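Local structure of peroxiredoxin (Akkermansia muciniphila, 6KHX) at residues C49-G61 against R89-I101. The protein probably reduces hydrogen peroxide and organic hydroperoxides through a reactive cysteine thiol, as a typical 2-Cys peroxiredoxin. Sequence-based numbering, arbitrary orientation.
Sequences CPTELIGFQEALG and RDQGGIQGVSYPI
Tyr-99 and Gln-57 supply two of the polar links between loop and helix. The Tyr-99 hydroxyl donates to Leu-53 O at 2.8 Å, on a lone pair in the carbonyl plane, the C=O...donor angle being 105°. Leu-53 O also accepts the helical bond from Gln-57 N, so the phenol adds a second donor. Gln-57 has CG anti to its backbone N and bends at chi2, which carries OE1 to Ser-98 N at 2.6 Å; the N-H...O angle is a nearly straight 165°, although the donor lies above the amide plane.

Arg-89 NH1 and Glu-58 OE2 (3.1 Å) form a poorly aligned salt bridge: the N-H...O angle is bent, OE2 is met from above its plane, and the carboxylate and guanidinium planes stand 79° apart. Side-on, Arg-89 NE (2.6 Å) and NH2 (2.9 Å) both grip Gln-95 O, so the guanidinium meets the Ile-94 to Val-97 type II turn with its edge, while Ile-54 CG2 sits over one face, offset toward the rim.

Apolar contacts pair Pro-50 CB with Ile-94 CG2 (3.6 Å) and Leu-53 CD2 with Ile-101 CD1 (4.1 Å).

Helix 48-58 carries Cys-49 in its first turn, within the Thr-Phe-Val-Cys of the peroxiredoxin motif. In this thioredoxin-like fold, the loop leads from helix 78-85 into strand 101-103. Trp-84 packs on Pro-50, Leu-53 and Ile-94, while Phe-39 of strand 35-40 and Val-70 of strand 68-74 back Tyr-99.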
ATOM      1  N   CYS B  49     -23.482 -29.455  30.451  1.00 41.75           N
ATOM      2  CA  CYS B  49     -22.889 -30.234  29.369  1.00 39.95           C
ATOM      3  C   CYS B  49     -23.068 -31.736  29.567  1.00 45.59           C
ATOM      4  O   CYS B  49     -23.478 -32.415  28.605  1.00 44.81           O
ATOM      5  CB  CYS B  49     -21.418 -29.827  29.226  1.00 40.46           C
ATOM      6  SG  CYS B  49     -21.133 -28.000  29.355  1.00 55.69           S
ATOM      7  N   PRO B  50     -22.801 -32.321  30.750  1.00 44.52           N
ATOM      8  CA  PRO B  50     -23.070 -33.761  30.909  1.00 42.49           C
ATOM      9  C   PRO B  50     -24.538 -34.123  30.755  1.00 44.20           C
ATOM     10  O   PRO B  50     -24.839 -35.204  30.239  1.00 42.26           O
ATOM     11  CB  PRO B  50     -22.549 -34.069  32.322  1.00 43.03           C
ATOM     12  CG  PRO B  50     -22.508 -32.765  33.013  1.00 42.62           C
ATOM     13  CD  PRO B  50     -22.156 -31.766  31.956  1.00 41.89           C
ATOM     14  N   THR B  51     -25.468 -33.270  31.194  1.00 40.25           N
ATOM     15  CA  THR B  51     -26.877 -33.607  31.014  1.00 44.83           C
ATOM     16  C   THR B  51     -27.247 -33.644  29.538  1.00 44.85           C
ATOM     17  O   THR B  51     -27.978 -34.539  29.100  1.00 46.49           O
ATOM     18  CB  THR B  51     -27.769 -32.633  31.780  1.00 45.33           C
ATOM     19  OG1 THR B  51     -27.922 -31.412  31.047  1.00 39.13           O
ATOM     20  CG2 THR B  51     -27.146 -32.345  33.112  1.00 47.62           C
ATOM     21  N   GLU B  52     -26.724 -32.703  28.751  1.00 44.21           N
ATOM     22  CA  GLU B  52     -26.989 -32.734  27.314  1.00 39.93           C
ATOM     23  C   GLU B  52     -26.373 -33.972  26.668  1.00 40.39           C
ATOM     24  O   GLU B  52     -27.021 -34.645  25.854  1.00 39.58           O
ATOM     25  CB  GLU B  52     -26.472 -31.452  26.660  1.00 35.82           C
ATOM     26  CG  GLU B  52     -27.119 -30.194  27.228  1.00 37.64           C
ATOM     27  CD  GLU B  52     -26.721 -28.929  26.491  1.00 39.67           C
ATOM     28  OE1 GLU B  52     -27.592 -28.327  25.823  1.00 37.14           O
ATOM     29  OE2 GLU B  52     -25.534 -28.542  26.575  1.00 37.57           O
ATOM     30  N   LEU B  53     -25.134 -34.306  27.038  1.00 34.73           N
ATOM     31  CA  LEU B  53     -24.480 -35.466  26.438  1.00 37.95           C
ATOM     32  C   LEU B  53     -25.206 -36.763  26.792  1.00 46.15           C
ATOM     33  O   LEU B  53     -25.444 -37.620  25.925  1.00 44.81           O
ATOM     34  CB  LEU B  53     -23.013 -35.521  26.870  1.00 38.19           C
ATOM     35  CG  LEU B  53     -22.068 -34.537  26.167  1.00 43.08           C
ATOM     36  CD1 LEU B  53     -20.980 -34.008  27.099  1.00 34.72           C
ATOM     37  CD2 LEU B  53     -21.443 -35.190  24.940  1.00 42.76           C
ATOM     38  N   ILE B  54     -25.572 -36.923  28.067  1.00 47.37           N
ATOM     39  CA  ILE B  54     -26.275 -38.125  28.502  1.00 44.16           C
ATOM     40  C   ILE B  54     -27.652 -38.209  27.856  1.00 45.44           C
ATOM     41  O   ILE B  54     -28.076 -39.284  27.414  1.00 41.71           O
ATOM     42  CB  ILE B  54     -26.357 -38.172  30.036  1.00 43.28           C
ATOM     43  CG1 ILE B  54     -24.964 -38.399  30.620  1.00 38.95           C
ATOM     44  CG2 ILE B  54     -27.290 -39.284  30.480  1.00 43.52           C
ATOM     45  CD1 ILE B  54     -24.870 -38.110  32.097  1.00 45.86           C
ATOM     46  N   GLY B  55     -28.375 -37.087  27.784  1.00 41.20           N
ATOM     47  CA  GLY B  55     -29.675 -37.112  27.141  1.00 39.45           C
ATOM     48  C   GLY B  55     -29.593 -37.504  25.678  1.00 47.03           C
ATOM     49  O   GLY B  55     -30.424 -38.272  25.185  1.00 51.03           O
ATOM     50  N   PHE B  56     -28.579 -37.000  24.963  1.00 45.90           N
ATOM     51  CA  PHE B  56     -28.382 -37.432  23.581  1.00 41.45           C
ATOM     52  C   PHE B  56     -28.085 -38.925  23.512  1.00 42.78           C
ATOM     53  O   PHE B  56     -28.491 -39.604  22.561  1.00 41.82           O
ATOM     54  CB  PHE B  56     -27.261 -36.630  22.916  1.00 44.43           C
ATOM     55  CG  PHE B  56     -27.745 -35.411  22.176  1.00 38.76           C
ATOM     56  CD1 PHE B  56     -28.454 -35.537  20.994  1.00 36.05           C
ATOM     57  CD2 PHE B  56     -27.462 -34.139  22.649  1.00 32.99           C
ATOM     58  CE1 PHE B  56     -28.900 -34.417  20.315  1.00 31.45           C
ATOM     59  CE2 PHE B  56     -27.899 -33.022  21.971  1.00 28.78           C
ATOM     60  CZ  PHE B  56     -28.618 -33.162  20.801  1.00 29.20           C
ATOM     61  N   GLN B  57     -27.355 -39.451  24.500  1.00 45.83           N
ATOM     62  CA  GLN B  57     -27.145 -40.897  24.551  1.00 41.96           C
ATOM     63  C   GLN B  57     -28.464 -41.644  24.729  1.00 48.01           C
ATOM     64  O   GLN B  57     -28.682 -42.690  24.105  1.00 48.52           O
ATOM     65  CB  GLN B  57     -26.177 -41.254  25.673  1.00 41.23           C
ATOM     66  CG  GLN B  57     -25.927 -42.745  25.818  1.00 47.07           C
ATOM     67  CD  GLN B  57     -25.250 -43.358  24.604  1.00 46.99           C
ATOM     68  OE1 GLN B  57     -24.354 -42.758  24.006  1.00 45.88           O
ATOM     69  NE2 GLN B  57     -25.660 -44.567  24.246  1.00 42.21           N
ATOM     70  N   GLU B  58     -29.355 -41.130  25.587  1.00 46.12           N
ATOM     71  CA  GLU B  58     -30.612 -41.825  25.856  1.00 48.24           C
ATOM     72  C   GLU B  58     -31.519 -41.839  24.634  1.00 51.15           C
ATOM     73  O   GLU B  58     -32.282 -42.793  24.437  1.00 49.85           O
ATOM     74  CB  GLU B  58     -31.359 -41.170  27.028  1.00 51.43           C
ATOM     75  CG  GLU B  58     -30.556 -40.911  28.306  1.00 50.32           C
ATOM     76  CD  GLU B  58     -30.196 -42.170  29.085  1.00 67.12           C
ATOM     77  OE1 GLU B  58     -30.227 -43.277  28.509  1.00 71.97           O
ATOM     78  OE2 GLU B  58     -29.878 -42.047  30.289  1.00 73.81           O
ATOM     79  N   ALA B  59     -31.462 -40.790  23.818  1.00 49.70           N
ATOM     80  CA  ALA B  59     -32.271 -40.672  22.614  1.00 46.24           C
ATOM     81  C   ALA B  59     -31.556 -41.190  21.370  1.00 43.02           C
ATOM     82  O   ALA B  59     -32.018 -40.939  20.254  1.00 45.96           O
ATOM     83  CB  ALA B  59     -32.690 -39.212  22.410  1.00 39.86           C
ATOM     84  N   LEU B  60     -30.438 -41.901  21.535  1.00 40.78           N
ATOM     85  CA  LEU B  60     -29.645 -42.287  20.376  1.00 45.48           C
ATOM     86  C   LEU B  60     -30.444 -43.154  19.413  1.00 46.77           C
ATOM     87  O   LEU B  60     -30.256 -43.058  18.196  1.00 50.75           O
ATOM     88  CB  LEU B  60     -28.378 -43.017  20.821  1.00 43.83           C
ATOM     89  CG  LEU B  60     -27.275 -43.121  19.767  1.00 42.24           C
ATOM     90  CD1 LEU B  60     -26.984 -41.755  19.165  1.00 44.79           C
ATOM     91  CD2 LEU B  60     -26.017 -43.737  20.356  1.00 45.86           C
ATOM     92  N   GLY B  61     -31.350 -43.985  19.930  1.00 47.04           N
ATOM     93  CA  GLY B  61     -32.150 -44.823  19.052  1.00 42.85           C
ATOM     94  C   GLY B  61     -33.073 -44.015  18.161  1.00 45.41           C
ATOM     95  O   GLY B  61     -33.273 -44.353  16.990  1.00 49.16           O
ATOM     96  N   ARG B  89     -21.854 -41.382  36.263  1.00 52.71           N
ATOM     97  CA  ARG B  89     -22.761 -40.240  36.168  1.00 52.03           C
ATOM     98  C   ARG B  89     -23.085 -39.669  37.542  1.00 57.59           C
ATOM     99  O   ARG B  89     -23.218 -38.449  37.699  1.00 57.15           O
ATOM    100  CB  ARG B  89     -24.046 -40.656  35.454  1.00 50.05           C
ATOM    101  CG  ARG B  89     -23.812 -41.235  34.080  1.00 50.66           C
ATOM    102  CD  ARG B  89     -25.108 -41.567  33.373  1.00 49.31           C
ATOM    103  NE  ARG B  89     -24.834 -42.142  32.058  1.00 52.85           N
ATOM    104  CZ  ARG B  89     -25.767 -42.532  31.193  1.00 59.32           C
ATOM    105  NH1 ARG B  89     -27.056 -42.418  31.498  1.00 60.83           N
ATOM    106  NH2 ARG B  89     -25.406 -43.046  30.023  1.00 54.86           N
ATOM    107  N   ASP B  90     -23.207 -40.532  38.555  1.00 61.15           N
ATOM    108  CA  ASP B  90     -23.518 -40.064  39.900  1.00 59.51           C
ATOM    109  C   ASP B  90     -22.381 -39.258  40.514  1.00 57.20           C
ATOM    110  O   ASP B  90     -22.561 -38.683  41.592  1.00 58.47           O
ATOM    111  CB  ASP B  90     -23.895 -41.255  40.791  1.00 64.55           C
ATOM    112  CG  ASP B  90     -22.866 -42.376  40.748  1.00 72.29           C
ATOM    113  OD1 ASP B  90     -21.736 -42.185  41.252  1.00 73.41           O
ATOM    114  OD2 ASP B  90     -23.193 -43.456  40.202  1.00 76.08           O
ATOM    115  N   GLN B  91     -21.236 -39.184  39.841  1.00 58.84           N
ATOM    116  CA  GLN B  91     -20.125 -38.334  40.244  1.00 63.77           C
ATOM    117  C   GLN B  91     -19.925 -37.171  39.282  1.00 55.75           C
ATOM    118  O   GLN B  91     -18.880 -36.514  39.325  1.00 58.69           O
ATOM    119  CB  GLN B  91     -18.848 -39.169  40.332  1.00 60.10           C
ATOM    120  CG  GLN B  91     -18.917 -40.274  41.366  1.00 64.17           C
ATOM    121  CD  GLN B  91     -17.622 -41.045  41.474  1.00 70.51           C
ATOM    122  OE1 GLN B  91     -17.626 -42.268  41.632  1.00 70.72           O
ATOM    123  NE2 GLN B  91     -16.501 -40.336  41.381  1.00 72.08           N
ATOM    124  N   GLY B  92     -20.907 -36.896  38.430  1.00 54.33           N
ATOM    125  CA  GLY B  92     -20.810 -35.853  37.431  1.00 54.45           C
ATOM    126  C   GLY B  92     -20.259 -36.294  36.094  1.00 50.35           C
ATOM    127  O   GLY B  92     -20.075 -35.449  35.211  1.00 54.93           O
ATOM    128  N   GLY B  93     -20.010 -37.592  35.907  1.00 51.64           N
ATOM    129  CA  GLY B  93     -19.434 -38.094  34.679  1.00 46.35           C
ATOM    130  C   GLY B  93     -20.465 -38.384  33.601  1.00 45.74           C
ATOM    131  O   GLY B  93     -21.672 -38.225  33.782  1.00 46.86           O
ATOM    132  N   ILE B  94     -19.959 -38.823  32.450  1.00 47.00           N
ATOM    133  CA  ILE B  94     -20.801 -39.136  31.299  1.00 49.15           C
ATOM    134  C   ILE B  94     -20.586 -40.587  30.885  1.00 50.58           C
ATOM    135  O   ILE B  94     -20.524 -40.906  29.692  1.00 51.03           O
ATOM    136  CB  ILE B  94     -20.533 -38.175  30.124  1.00 48.72           C
ATOM    137  CG1 ILE B  94     -19.048 -38.180  29.744  1.00 42.94           C
ATOM    138  CG2 ILE B  94     -21.025 -36.767  30.450  1.00 39.18           C
ATOM    139  CD1 ILE B  94     -18.783 -37.583  28.399  1.00 40.81           C
ATOM    140  N   GLN B  95     -20.477 -41.474  31.871  1.00 51.96           N
ATOM    141  CA  GLN B  95     -20.343 -42.898  31.593  1.00 52.34           C
ATOM    142  C   GLN B  95     -21.506 -43.376  30.736  1.00 49.44           C
ATOM    143  O   GLN B  95     -22.658 -42.996  30.957  1.00 53.79           O
ATOM    144  CB  GLN B  95     -20.307 -43.680  32.907  1.00 53.72           C
ATOM    145  CG  GLN B  95     -19.745 -45.086  32.812  1.00 54.69           C
ATOM    146  CD  GLN B  95     -19.496 -45.696  34.187  1.00 67.35           C
ATOM    147  OE1 GLN B  95     -18.388 -45.621  34.726  1.00 64.70           O
ATOM    148  NE2 GLN B  95     -20.532 -46.297  34.763  1.00 60.56           N
ATOM    149  N   GLY B  96     -21.198 -44.209  29.743  1.00 43.05           N
ATOM    150  CA  GLY B  96     -22.209 -44.754  28.864  1.00 40.25           C
ATOM    151  C   GLY B  96     -22.485 -43.963  27.603  1.00 46.48           C
ATOM    152  O   GLY B  96     -23.249 -44.439  26.752  1.00 49.69           O
ATOM    153  N   VAL B  97     -21.906 -42.773  27.454  1.00 47.23           N
ATOM    154  CA  VAL B  97     -22.026 -42.028  26.204  1.00 44.24           C
ATOM    155  C   VAL B  97     -21.142 -42.693  25.155  1.00 43.17           C
ATOM    156  O   VAL B  97     -19.929 -42.825  25.342  1.00 42.11           O
ATOM    157  CB  VAL B  97     -21.657 -40.554  26.403  1.00 43.03           C
ATOM    158  CG1 VAL B  97     -21.579 -39.842  25.062  1.00 41.76           C
ATOM    159  CG2 VAL B  97     -22.678 -39.879  27.311  1.00 43.02           C
ATOM    160  N   SER B  98     -21.757 -43.159  24.063  1.00 45.36           N
ATOM    161  CA  SER B  98     -21.071 -44.001  23.092  1.00 42.76           C
ATOM    162  C   SER B  98     -20.883 -43.369  21.718  1.00 41.03           C
ATOM    163  O   SER B  98     -20.059 -43.868  20.945  1.00 43.57           O
ATOM    164  CB  SER B  98     -21.831 -45.321  22.910  1.00 41.73           C
ATOM    165  OG  SER B  98     -23.143 -45.076  22.431  1.00 44.45           O
ATOM    166  N   TYR B  99     -21.631 -42.317  21.382  1.00 36.09           N
ATOM    167  CA  TYR B  99     -21.475 -41.658  20.094  1.00 41.22           C
ATOM    168  C   TYR B  99     -20.179 -40.842  20.077  1.00 44.02           C
ATOM    169  O   TYR B  99     -19.569 -40.605  21.123  1.00 38.70           O
ATOM    170  CB  TYR B  99     -22.699 -40.790  19.794  1.00 40.18           C
ATOM    171  CG  TYR B  99     -23.000 -39.754  20.841  1.00 41.65           C
ATOM    172  CD1 TYR B  99     -22.369 -38.516  20.819  1.00 39.13           C
ATOM    173  CD2 TYR B  99     -23.926 -40.004  21.844  1.00 41.29           C
ATOM    174  CE1 TYR B  99     -22.644 -37.561  21.774  1.00 42.33           C
ATOM    175  CE2 TYR B  99     -24.211 -39.054  22.802  1.00 40.80           C
ATOM    176  CZ  TYR B  99     -23.565 -37.839  22.763  1.00 44.43           C
ATOM    177  OH  TYR B  99     -23.843 -36.895  23.716  1.00 45.78           O
ATOM    178  N   PRO B 100     -19.724 -40.403  18.898  1.00 40.51           N
ATOM    179  CA  PRO B 100     -18.432 -39.702  18.830  1.00 42.81           C
ATOM    180  C   PRO B 100     -18.467 -38.365  19.556  1.00 35.93           C
ATOM    181  O   PRO B 100     -19.401 -37.574  19.393  1.00 33.14           O
ATOM    182  CB  PRO B 100     -18.204 -39.513  17.325  1.00 37.93           C
ATOM    183  CG  PRO B 100     -19.070 -40.529  16.671  1.00 39.51           C
ATOM    184  CD  PRO B 100     -20.276 -40.640  17.554  1.00 39.35           C
ATOM    185  N   ILE B 101     -17.439 -38.125  20.365  1.00 33.15           N
ATOM    186  CA  ILE B 101     -17.209 -36.835  21.006  1.00 37.05           C
ATOM    187  C   ILE B 101     -15.881 -36.312  20.483  1.00 36.95           C
ATOM    188  O   ILE B 101     -14.818 -36.845  20.827  1.00 32.78           O
ATOM    189  CB  ILE B 101     -17.204 -36.932  22.535  1.00 35.36           C
ATOM    190  CG1 ILE B 101     -18.436 -37.711  23.015  1.00 39.11           C
ATOM    191  CG2 ILE B 101     -17.140 -35.533  23.135  1.00 33.05           C
ATOM    192  CD1 ILE B 101     -18.467 -37.974  24.513  1.00 35.50           C
TER